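Local atomic coordinates of intracellular serine protease (PDB entry 4ZOQ), a protein that probably acts as a subtilisin-like serine endopeptidase that cleaves lanthipeptide precursors at specific sequences, the chain described here being its N-terminal prodomain. Residues L33-V38 against E82-D87; F51-D56 against A74-K79. All blocks are in the same frame, centred on the assembly; numbering follows the deposited sequence.

Interaction 1 (L33-V38 against E82-D87); sequences LLLEHV and EKVGAD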
ATOM      1  N   LEU A  33      -4.553 -15.673  17.872  1.00 40.75           N
ATOM      2  CA  LEU A  33      -5.676 -15.428  18.757  1.00 43.32           C
ATOM      3  C   LEU A  33      -6.240 -14.020  18.630  1.00 44.09           C
ATOM      4  O   LEU A  33      -5.495 -13.042  18.555  1.00 41.06           O
ATOM      5  CB  LEU A  33      -5.263 -15.646  20.223  1.00 46.84           C
ATOM      6  CG  LEU A  33      -5.254 -17.010  20.903  1.00 48.67           C
ATOM      7  CD1 LEU A  33      -4.358 -16.958  22.112  1.00 47.50           C
ATOM      8  CD2 LEU A  33      -6.654 -17.357  21.339  1.00 55.47           C
ATOM      9  N   LEU A  34      -7.559 -13.920  18.673  1.00 40.58           N
ATOM     10  CA  LEU A  34      -8.202 -12.636  18.705  1.00 41.72           C
ATOM     11  C   LEU A  34      -9.045 -12.547  19.980  1.00 46.26           C
ATOM     12  O   LEU A  34     -10.002 -13.296  20.144  1.00 50.68           O
ATOM     13  CB  LEU A  34      -9.050 -12.406  17.450  1.00 37.80           C
ATOM     14  CG  LEU A  34      -9.642 -11.001  17.461  1.00 42.24           C
ATOM     15  CD1 LEU A  34      -8.517  -9.962  17.463  1.00 39.31           C
ATOM     16  CD2 LEU A  34     -10.569 -10.786  16.270  1.00 44.40           C
ATOM     17  N   LEU A  35      -8.649 -11.690  20.921  1.00 49.67           N
ATOM     18  CA  LEU A  35      -9.440 -11.486  22.138  1.00 51.85           C
ATOM     19  C   LEU A  35     -10.754 -10.777  21.824  1.00 51.69           C
ATOM     20  O   LEU A  35     -10.819  -9.932  20.938  1.00 51.39           O
ATOM     21  CB  LEU A  35      -8.647 -10.665  23.174  1.00 43.87           C
ATOM     22  CG  LEU A  35      -7.249 -11.103  23.611  1.00 47.12           C
ATOM     23  CD1 LEU A  35      -6.512  -9.961  24.267  1.00 49.66           C
ATOM     24  CD2 LEU A  35      -7.343 -12.259  24.583  1.00 49.09           C
ATOM     25  N   GLU A  36     -11.799 -11.104  22.565  1.00 55.93           N
ATOM     26  CA  GLU A  36     -13.029 -10.358  22.442  1.00 51.51           C
ATOM     27  C   GLU A  36     -12.845  -8.964  23.012  1.00 54.42           C
ATOM     28  O   GLU A  36     -13.466  -7.998  22.570  1.00 57.70           O
ATOM     29  CB  GLU A  36     -14.153 -11.004  23.223  1.00 55.90           C
ATOM     30  CG  GLU A  36     -14.947 -12.161  22.637  1.00 69.40           C
ATOM     31  CD  GLU A  36     -16.082 -12.534  23.604  1.00 77.15           C
ATOM     32  OE1 GLU A  36     -16.547 -11.605  24.321  1.00 79.60           O
ATOM     33  OE2 GLU A  36     -16.490 -13.721  23.659  1.00 70.03           O
ATOM     34  N   HIS A  37     -11.951  -8.852  23.984  1.00 59.42           N
ATOM     35  CA  HIS A  37     -11.697  -7.567  24.606  1.00 57.96           C
ATOM     36  C   HIS A  37     -10.223  -7.350  24.788  1.00 55.16           C
ATOM     37  O   HIS A  37      -9.528  -8.189  25.349  1.00 54.61           O
ATOM     38  CB  HIS A  37     -12.390  -7.486  25.970  1.00 59.75           C
ATOM     39  CG  HIS A  37     -13.859  -7.768  25.920  1.00 64.20           C
ATOM     40  ND1 HIS A  37     -14.370  -9.048  25.971  1.00 63.84           N
ATOM     41  CD2 HIS A  37     -14.926  -6.939  25.827  1.00 64.59           C
ATOM     42  CE1 HIS A  37     -15.690  -8.995  25.916  1.00 64.34           C
ATOM     43  NE2 HIS A  37     -16.051  -7.727  25.826  1.00 71.11           N
ATOM     44  N   VAL A  38      -9.749  -6.208  24.315  1.00 54.83           N
ATOM     45  CA  VAL A  38      -8.324  -5.967  24.274  1.00 57.60           C
ATOM     46  C   VAL A  38      -7.800  -5.708  25.684  1.00 54.20           C
ATOM     47  O   VAL A  38      -6.601  -5.762  25.913  1.00 54.51           O
ATOM     48  CB  VAL A  38      -7.971  -4.817  23.296  1.00 54.43           C
ATOM     49  CG1 VAL A  38      -8.671  -5.022  21.947  1.00 53.50           C
ATOM     50  CG2 VAL A  38      -8.225  -3.449  23.919  1.00 45.67           C
ATOM     51  N   GLU A  82     -11.081 -20.635  29.735  1.00 78.00           N
ATOM     52  CA  GLU A  82     -11.903 -20.671  30.941  1.00 81.11           C
ATOM     53  C   GLU A  82     -12.039 -19.306  31.612  1.00 81.50           C
ATOM     54  O   GLU A  82     -12.928 -19.107  32.436  1.00 83.22           O
ATOM     55  CB  GLU A  82     -11.314 -21.666  31.956  1.00 77.79           C
ATOM     56  CG  GLU A  82     -10.612 -22.855  31.317  1.00 85.25           C
ATOM     57  CD  GLU A  82     -10.026 -23.842  32.332  1.00 88.38           C
ATOM     58  OE1 GLU A  82     -10.022 -23.531  33.544  1.00 89.94           O
ATOM     59  OE2 GLU A  82      -9.534 -24.916  31.910  1.00 89.85           O
ATOM     60  N   LYS A  83     -11.170 -18.360  31.278  1.00 79.28           N
ATOM     61  CA  LYS A  83     -11.308 -17.030  31.872  1.00 76.62           C
ATOM     62  C   LYS A  83     -11.586 -15.920  30.868  1.00 78.45           C
ATOM     63  O   LYS A  83     -12.407 -15.034  31.131  1.00 71.97           O
ATOM     64  CB  LYS A  83     -10.085 -16.672  32.708  1.00 78.36           C
ATOM     65  CG  LYS A  83      -9.882 -17.589  33.932  1.00 89.60           C
ATOM     66  CD  LYS A  83      -9.212 -16.798  35.063  1.00 89.66           C
ATOM     67  CE  LYS A  83      -8.955 -17.634  36.309  1.00 83.08           C
ATOM     68  NZ  LYS A  83      -7.951 -16.941  37.185  1.00 81.41           N
ATOM     69  N   VAL A  84     -10.940 -15.957  29.710  1.00 72.70           N
ATOM     70  CA  VAL A  84     -11.199 -14.887  28.758  1.00 75.03           C
ATOM     71  C   VAL A  84     -11.714 -15.425  27.421  1.00 74.34           C
ATOM     72  O   VAL A  84     -11.421 -16.566  27.023  1.00 67.15           O
ATOM     73  CB  VAL A  84      -9.945 -14.036  28.526  1.00 71.74           C
ATOM     74  CG1 VAL A  84      -9.428 -13.511  29.868  1.00 71.49           C
ATOM     75  CG2 VAL A  84      -8.886 -14.844  27.831  1.00 69.78           C
ATOM     76  N   GLY A  85     -12.501 -14.600  26.735  1.00 71.51           N
ATOM     77  CA  GLY A  85     -13.045 -14.996  25.447  1.00 66.78           C
ATOM     78  C   GLY A  85     -12.104 -14.645  24.308  1.00 61.09           C
ATOM     79  O   GLY A  85     -11.737 -13.484  24.129  1.00 54.56           O
ATOM     80  N   ALA A  86     -11.681 -15.662  23.564  1.00 57.95           N
ATOM     81  CA  ALA A  86     -10.844 -15.466  22.384  1.00 59.53           C
ATOM     82  C   ALA A  86     -11.163 -16.500  21.298  1.00 58.10           C
ATOM     83  O   ALA A  86     -11.532 -17.630  21.609  1.00 65.42           O
ATOM     84  CB  ALA A  86      -9.381 -15.530  22.766  1.00 57.28           C
ATOM     85  N   ASP A  87     -10.997 -16.133  20.031  1.00 54.94           N
ATOM     86  CA  ASP A  87     -11.150 -17.100  18.936  1.00 54.82           C
ATOM     87  C   ASP A  87      -9.744 -17.440  18.455  1.00 50.02           C
ATOM     88  O   ASP A  87      -8.861 -16.586  18.488  1.00 49.44           O
ATOM     89  CB  ASP A  87     -12.019 -16.546  17.789  1.00 48.77           C
ATOM     90  CG  ASP A  87     -13.373 -16.026  18.263  1.00 57.02           C
ATOM     91  OD1 ASP A  87     -13.863 -16.479  19.317  1.00 72.74           O
ATOM     92  OD2 ASP A  87     -13.947 -15.141  17.598  1.00 60.08           O
TER
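Leu33 and Glu36 reach the segment 82-87 through similar first torsions: each has CG anti to its own carbonyl carbon and beside its backbone N (chi1 -84° and -82°). Leu33 CD2 lies 3.6 Å from Ala86 CB, while the extended chain of Glu36 starts beside Gly85, its CB 3.6 Å from Gly85 O. Ala86 CB is also touched by CD2 of Leu35, whose CD2 lies near Val84 CG2 as well, so a small apolar cluster forms on the sheet face that bears Leu35 and Ala86.

The backbones are joined by three hydrogen bonds. Leu34 and Asp87 form a hydrogen-bonded antiparallel pair. Leu34 N donates to Asp87 O over 3.0 Å, and Asp87 N returns the bond to Leu34 O at 3.0 Å. Beyond the non-hydrogen-bonded pair Leu35-Ala86, Glu36 N donates to Gly85 O at 2.8 Å. Two CA-H...O contacts add to the ladder: Leu33 CA lies 3.4 Å from Asp87 O, and Ala86 CA 3.2 Å from Leu34 O. Asp87 O and Leu34 O are therefore each approached by an N-H and a CA-H.

On its other side, strand 31-35 bonds through Leu33 and Leu35 to Ala64 and Gly62. Leu35 O also accepts a hydrogen bond from Arg157 of the protease chain. Pairing of the first and last strands in this way, within a wholly antiparallel sheet, is consistent with the ferredoxin-like α+β fold, as in the prodomains of subtilisins.

Interaction 2 (F51-D56 against A74-K79); sequences FHIHAD and APFTKK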
ATOM      1  N   PHE A  51       2.483 -21.569  30.589  1.00 57.00           N
ATOM      2  CA  PHE A  51       2.585 -22.714  29.699  1.00 56.95           C
ATOM      3  C   PHE A  51       3.769 -22.560  28.789  1.00 57.07           C
ATOM      4  O   PHE A  51       3.729 -23.066  27.714  1.00 57.28           O
ATOM      5  CB  PHE A  51       1.325 -22.893  28.844  1.00 57.09           C
ATOM      6  CG  PHE A  51       0.107 -23.339  29.607  1.00 57.96           C
ATOM      7  CD1 PHE A  51      -0.708 -22.430  30.283  1.00 53.87           C
ATOM      8  CD2 PHE A  51      -0.260 -24.681  29.600  1.00 59.27           C
ATOM      9  CE1 PHE A  51      -1.852 -22.875  30.979  1.00 51.97           C
ATOM     10  CE2 PHE A  51      -1.383 -25.120  30.290  1.00 54.61           C
ATOM     11  CZ  PHE A  51      -2.172 -24.227  30.973  1.00 59.45           C
ATOM     12  N   HIS A  52       4.747 -21.750  29.170  1.00 57.77           N
ATOM     13  CA  HIS A  52       5.977 -21.544  28.396  1.00 62.02           C
ATOM     14  C   HIS A  52       5.763 -21.423  26.885  1.00 68.04           C
ATOM     15  O   HIS A  52       6.470 -22.042  26.076  1.00 65.60           O
ATOM     16  CB  HIS A  52       6.973 -22.671  28.722  1.00 63.93           C
ATOM     17  CG  HIS A  52       8.387 -22.402  28.263  1.00 69.21           C
ATOM     18  ND1 HIS A  52       9.101 -21.270  28.608  1.00 76.86           N
ATOM     19  CD2 HIS A  52       9.194 -23.118  27.448  1.00 64.63           C
ATOM     20  CE1 HIS A  52      10.296 -21.312  28.039  1.00 68.44           C
ATOM     21  NE2 HIS A  52      10.377 -22.421  27.326  1.00 79.03           N
ATOM     22  N   ILE A  53       4.769 -20.629  26.512  1.00 60.31           N
ATOM     23  CA  ILE A  53       4.543 -20.389  25.105  1.00 62.74           C
ATOM     24  C   ILE A  53       4.678 -18.891  24.900  1.00 62.18           C
ATOM     25  O   ILE A  53       4.292 -18.081  25.758  1.00 58.88           O
ATOM     26  CB  ILE A  53       3.140 -20.904  24.595  1.00 60.66           C
ATOM     27  CG1 ILE A  53       1.979 -20.213  25.296  1.00 56.53           C
ATOM     28  CG2 ILE A  53       2.990 -22.422  24.683  1.00 63.22           C
ATOM     29  CD1 ILE A  53       1.367 -19.121  24.439  1.00 62.57           C
ATOM     30  N   HIS A  54       5.286 -18.495  23.793  1.00 68.49           N
ATOM     31  CA  HIS A  54       5.359 -17.070  23.568  1.00 61.08           C
ATOM     32  C   HIS A  54       4.260 -16.508  22.685  1.00 59.80           C
ATOM     33  O   HIS A  54       4.050 -16.896  21.535  1.00 60.50           O
ATOM     34  CB  HIS A  54       6.755 -16.637  23.152  1.00 64.77           C
ATOM     35  CG  HIS A  54       6.787 -15.366  22.391  1.00 69.38           C
ATOM     36  ND1 HIS A  54       7.356 -14.222  22.927  1.00 78.59           N
ATOM     37  CD2 HIS A  54       6.688 -15.132  21.063  1.00 67.93           C
ATOM     38  CE1 HIS A  54       7.355 -13.274  22.006  1.00 67.67           C
ATOM     39  NE2 HIS A  54       6.979 -13.812  20.863  1.00 73.15           N
ATOM     40  N   ALA A  55       3.559 -15.572  23.321  1.00 56.49           N
ATOM     41  CA  ALA A  55       2.437 -14.842  22.779  1.00 53.96           C
ATOM     42  C   ALA A  55       2.822 -13.401  22.483  1.00 61.93           C
ATOM     43  O   ALA A  55       3.170 -12.616  23.379  1.00 66.45           O
ATOM     44  CB  ALA A  55       1.278 -14.877  23.754  1.00 50.65           C
ATOM     45  N   ASP A  56       2.733 -13.061  21.204  1.00 56.25           N
ATOM     46  CA  ASP A  56       3.074 -11.734  20.729  1.00 48.14           C
ATOM     47  C   ASP A  56       1.778 -11.043  20.400  1.00 43.46           C
ATOM     48  O   ASP A  56       1.091 -11.430  19.470  1.00 49.12           O
ATOM     49  CB  ASP A  56       3.968 -11.813  19.501  1.00 51.41           C
ATOM     50  CG  ASP A  56       4.487 -10.458  19.062  1.00 54.23           C
ATOM     51  OD1 ASP A  56       3.996  -9.428  19.579  1.00 46.45           O
ATOM     52  OD2 ASP A  56       5.346 -10.423  18.147  1.00 52.07           O
ATOM     53  N   ALA A  74      -2.614 -26.579  22.905  1.00 61.70           N
ATOM     54  CA  ALA A  74      -3.988 -26.993  23.227  1.00 62.48           C
ATOM     55  C   ALA A  74      -4.420 -26.763  24.690  1.00 63.43           C
ATOM     56  O   ALA A  74      -5.517 -26.241  24.916  1.00 62.52           O
ATOM     57  CB  ALA A  74      -4.205 -28.465  22.841  1.00 60.35           C
ATOM     58  N   PRO A  75      -3.571 -27.128  25.686  1.00 64.24           N
ATOM     59  CA  PRO A  75      -3.932 -26.799  27.077  1.00 66.41           C
ATOM     60  C   PRO A  75      -3.876 -25.307  27.372  1.00 63.87           C
ATOM     61  O   PRO A  75      -4.578 -24.823  28.270  1.00 55.80           O
ATOM     62  CB  PRO A  75      -2.859 -27.499  27.916  1.00 64.51           C
ATOM     63  CG  PRO A  75      -2.084 -28.329  27.002  1.00 63.46           C
ATOM     64  CD  PRO A  75      -2.351 -27.943  25.611  1.00 60.03           C
ATOM     65  N   PHE A  76      -3.096 -24.580  26.576  1.00 68.94           N
ATOM     66  CA  PHE A  76      -2.998 -23.143  26.751  1.00 61.01           C
ATOM     67  C   PHE A  76      -4.272 -22.539  26.238  1.00 58.51           C
ATOM     68  O   PHE A  76      -4.851 -21.673  26.880  1.00 62.18           O
ATOM     69  CB  PHE A  76      -1.806 -22.584  25.978  1.00 62.46           C
ATOM     70  CG  PHE A  76      -1.898 -21.104  25.717  1.00 60.07           C
ATOM     71  CD1 PHE A  76      -1.972 -20.193  26.756  1.00 58.13           C
ATOM     72  CD2 PHE A  76      -1.964 -20.635  24.414  1.00 57.09           C
ATOM     73  CE1 PHE A  76      -2.077 -18.829  26.505  1.00 59.50           C
ATOM     74  CE2 PHE A  76      -2.070 -19.284  24.151  1.00 56.04           C
ATOM     75  CZ  PHE A  76      -2.125 -18.372  25.202  1.00 59.98           C
ATOM     76  N   THR A  77      -4.745 -23.062  25.117  1.00 59.08           N
ATOM     77  CA  THR A  77      -6.009 -22.631  24.552  1.00 62.86           C
ATOM     78  C   THR A  77      -7.160 -23.006  25.445  1.00 62.84           C
ATOM     79  O   THR A  77      -8.135 -22.264  25.556  1.00 66.50           O
ATOM     80  CB  THR A  77      -6.267 -23.239  23.166  1.00 63.57           C
ATOM     81  OG1 THR A  77      -5.140 -22.991  22.321  1.00 66.21           O
ATOM     82  CG2 THR A  77      -7.505 -22.594  22.539  1.00 59.04           C
ATOM     83  N   LYS A  78      -7.007 -24.128  26.140  1.00 66.56           N
ATOM     84  CA  LYS A  78      -8.099 -24.651  26.943  1.00 67.45           C
ATOM     85  C   LYS A  78      -8.224 -24.012  28.319  1.00 67.76           C
ATOM     86  O   LYS A  78      -9.333 -23.967  28.853  1.00 68.72           O
ATOM     87  CB  LYS A  78      -7.904 -26.162  27.118  1.00 66.55           C
ATOM     88  CG  LYS A  78      -8.920 -26.869  28.015  1.00 71.10           C
ATOM     89  CD  LYS A  78      -8.620 -28.367  28.048  1.00 69.86           C
ATOM     90  CE  LYS A  78      -9.497 -29.095  29.052  1.00 67.00           C
ATOM     91  NZ  LYS A  78     -10.580 -29.878  28.380  1.00 68.87           N
ATOM     92  N   LYS A  79      -7.142 -23.429  28.849  1.00 64.04           N
ATOM     93  CA  LYS A  79      -7.256 -22.714  30.125  1.00 69.74           C
ATOM     94  C   LYS A  79      -7.288 -21.217  29.923  1.00 69.97           C
ATOM     95  O   LYS A  79      -7.650 -20.464  30.838  1.00 71.68           O
ATOM     96  CB  LYS A  79      -6.122 -23.086  31.108  1.00 69.79           C
ATOM     97  CG  LYS A  79      -6.402 -22.590  32.547  1.00 74.11           C
ATOM     98  CD  LYS A  79      -5.914 -23.473  33.713  1.00 80.86           C
ATOM     99  CE  LYS A  79      -7.021 -24.471  34.140  1.00 79.78           C
ATOM    100  NZ  LYS A  79      -6.959 -24.954  35.567  1.00 70.93           N
TER
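Ring-face contacts link Phe51 and Ile53 to Phe76 of helix 70-80. CA of Phe76 stands over the middle of the Phe51 ring, 4.1 Å from its centroid and only 5° off the ring normal, a CH-pi contact made by the helix backbone itself; Phe76 N lies over the same ring. The second CH-pi contact is made by a methyl group: Ile53 CD1 sits above one face of the Phe76 ring, 3.6 Å from the centroid and displaced toward the rim, with CE2 of Phe76 the nearest ring atom at 3.5 Å. Ile53 holds CG1 between its backbone N and carbonyl carbon (chi1 61°), with CG1 lying beside ring atoms CG and CD2 of Phe76, and the two side chains cross at about a right angle. Phe51 CD1 approaches the Phe76 ring at its edge, near the ring plane.

Apolar side-chain packing extends the contact along the helix. Pro75 CB meets Phe51 CE2 at 3.7 Å, and Phe76 CB lies 4.2 Å from Phe51 CG. Lys79, one turn beyond Pro75, brings CB to 4.1 Å from Phe51 CZ, while the rest of its chain leads away.

A ring-to-carbonyl contact completes the set: Pro75 O, which accepts the helical bond from Lys79 N, lies 3.7 Å from Phe51 CZ, so the ring packs closely against a helix carbonyl.

Around this patch, Phe76 also touches Leu44 and Thr47 of helix 41-49 and Val66 of strand 63-67. Phe51 lies where a Schellman motif, with His52 as its C-prime residue, ends helix 41-49. Such packing of a helix-to-strand turn against the second helix, beside the sheet, is consistent with the βαββαβ, ferredoxin-like core known from subtilisin-type prodomains.

Interactions 1 and 2 lie on opposite sides of the chain's centre, their own centres about 13 Å apart, within a single prodomain. Along the chain interaction 2 is nested inside the loop that interaction 1 closes: strand 31-35 comes first, strand 54-58 and helix 70-80 follow, and strand 86-89 comes last. Both contacts reach the same four-stranded antiparallel sheet. Interaction 1 adds the edge strand 86-89 next to 31-35, whereas interaction 2 packs the approach to the other edge strand, 54-58, against helix 70-80. They meet where Leu33 CD1 lies 3.8 Å from Phe76 CE2, so sheet pairing and helix packing share one apolar core.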